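Local coordinates for putative ABC transporter, periplasmic binding protein, amino acid (Neisseria gonorrhoeae, PDB 2YLN) that binds L-cystine as the solute receptor of what is probably an ABC importer for this disulfide-linked cysteine dimer, at residues A[107-110]-A[111-114]. The protein carries 1 engineered substitution. Residues are numbered along the deposited sequence; the frame is centred on the assembly and turned at random. Where two conformers were deposited one is given.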
ATOM      1  N   SER A 107      -3.171  11.310  -5.125  1.00  4.89           N
ATOM      2  CA  SER A 107      -3.167  12.437  -4.219  1.00  5.36           C
ATOM      3  C   SER A 107      -2.467  12.124  -2.879  1.00  4.56           C
ATOM      4  O   SER A 107      -2.370  12.998  -2.022  1.00  6.53           O
ATOM      5  CB  SER A 107      -4.563  12.956  -3.925  1.00  5.70           C
ATOM      6  OG  SER A 107      -5.186  13.429  -5.111  1.00  6.98           O
ATOM      7  N   MET A 108      -2.085  10.860  -2.665  1.00  4.89           N
ATOM      8  CA  MET A 108      -1.711  10.412  -1.323  1.00  5.07           C
ATOM      9  C   MET A 108      -0.427  11.043  -0.802  1.00  4.33           C
ATOM     10  O   MET A 108      -0.404  11.642   0.265  1.00  4.97           O
ATOM     11  CB  MET A 108      -1.630   8.896  -1.290  1.00  5.10           C
ATOM     12  CG  MET A 108      -1.504   8.346   0.113  1.00  5.06           C
ATOM     13  SD  MET A 108      -3.085   8.397   1.046  1.00  5.06           S
ATOM     14  CE  MET A 108      -3.973   7.075   0.177  1.00  5.70           C
ATOM     15  N   MET A 109       0.667  10.857  -1.534  1.00  4.72           N
ATOM     16  CA  MET A 109       1.958  11.339  -1.042  1.00  5.34           C
ATOM     17  C   MET A 109       2.051  12.847  -1.148  1.00  5.69           C
ATOM     18  O   MET A 109       2.615  13.480  -0.264  1.00  6.23           O
ATOM     19  CB  MET A 109       3.125  10.605  -1.729  1.00  6.11           C
ATOM     20  CG  MET A 109       3.042   9.101  -1.595  1.00  5.92           C
ATOM     21  SD  MET A 109       2.695   8.442   0.078  1.00  6.63           S
ATOM     22  CE  MET A 109       4.158   8.911   0.955  1.00  9.34           C
ATOM     23  N   ALA A 110       1.394  13.441  -2.155  1.00  6.74           N
ATOM     24  CA  ALA A 110       1.250  14.870  -2.207  1.00  7.06           C
ATOM     25  C   ALA A 110       0.503  15.382  -0.975  1.00  6.70           C
ATOM     26  O   ALA A 110       0.824  16.430  -0.395  1.00  7.86           O
ATOM     27  CB  ALA A 110       0.573  15.306  -3.508  1.00  9.77           C
ATOM     28  N   GLY A 111      -0.541  14.680  -0.599  1.00  6.01           N
ATOM     29  CA  GLY A 111      -1.307  15.019   0.564  1.00  6.06           C
ATOM     30  C   GLY A 111      -0.505  14.979   1.839  1.00  5.56           C
ATOM     31  O   GLY A 111      -0.621  15.861   2.703  1.00  6.40           O
ATOM     32  N   LEU A 112       0.338  13.965   1.992  1.00  5.26           N
ATOM     33  CA  LEU A 112       1.174  13.876   3.165  1.00  5.10           C
ATOM     34  C   LEU A 112       2.083  15.096   3.236  1.00  5.82           C
ATOM     35  O   LEU A 112       2.188  15.746   4.264  1.00  6.46           O
ATOM     36  CB  LEU A 112       1.983  12.569   3.146  1.00  5.88           C
ATOM     37  CG  LEU A 112       2.873  12.349   4.384  1.00  4.98           C
ATOM     38  CD1 LEU A 112       2.084  12.361   5.656  1.00  6.37           C
ATOM     39  CD2 LEU A 112       3.641  11.067   4.220  1.00  6.61           C
ATOM     40  N   LYS A 113       2.719  15.427   2.121  0.70  7.31           N
ATOM     41  CA  LYS A 113       3.595  16.531   2.029  0.70  9.87           C
ATOM     42  C   LYS A 113       2.895  17.910   2.296  0.70  8.60           C
ATOM     43  O   LYS A 113       3.514  18.846   2.795  0.70 11.33           O
ATOM     44  CB  LYS A 113       4.294  16.502   0.643  0.70 11.60           C
ATOM     45  CG  LYS A 113       5.414  17.511   0.513  0.70 15.91           C
ATOM     46  CD  LYS A 113       6.243  17.223  -0.852  0.70 20.24           C
ATOM     47  CE  LYS A 113       7.351  18.124  -1.101  0.70 22.73           C
ATOM     48  NZ  LYS A 113       6.488  19.107  -1.602  0.70 24.11           N
ATOM     49  N   ALA A 114       1.630  18.032   1.925  1.00  8.58           N
ATOM     50  CA  ALA A 114       0.841  19.253   2.034  1.00  9.11           C
ATOM     51  C   ALA A 114       0.022  19.262   3.270  1.00 11.27           C
ATOM     52  O   ALA A 114      -0.726  20.204   3.474  1.00 16.31           O
ATOM     53  CB  ALA A 114      -0.042  19.423   0.790  1.00 11.78           C
TER
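Four successive i to i+4 backbone hydrogen bonds tie S107-A110 to G111-A114, the ordinary bonding ladder of an alpha helix, and build helix 108-114, a short helix of the family 3 solute-binding fold. G111 N donates to S107 O at 2.9 Å, and L112 N to M108 O at 3.0 Å. The third bond, K113 N to M109 O, is the straightest of the four, with 168° at the hydrogen. The last, from A114 N to A110 O (2.9 Å), is more bent at 137°.

Side chains add one apolar touch across the turn: M109 CE meets the CD2 branch of L112 at 3.9 Å. The two chains run side by side in the same direction. M109 is bent at chi2 and chi3, which curls its methyl round beside the leucine instead of letting the chain extend. At G111 the turn carries no side chain, and a bound glycerol lies close by.

Helix 108-114 rests its apolar face on the mixed sheet: M109 and L112 both pack on F135 of strand 135-137 and on I243 of strand 238-245, while M108 and L112 reach V120 of strand 119-120. M108 also touches E64 and N122, which belong to the pockets of the bound cysteines, placing the start of the helix next to the ligand site. Farther along, L112 O accepts a hydrogen bond from N245 ND2, fastening the helix to strand 238-245.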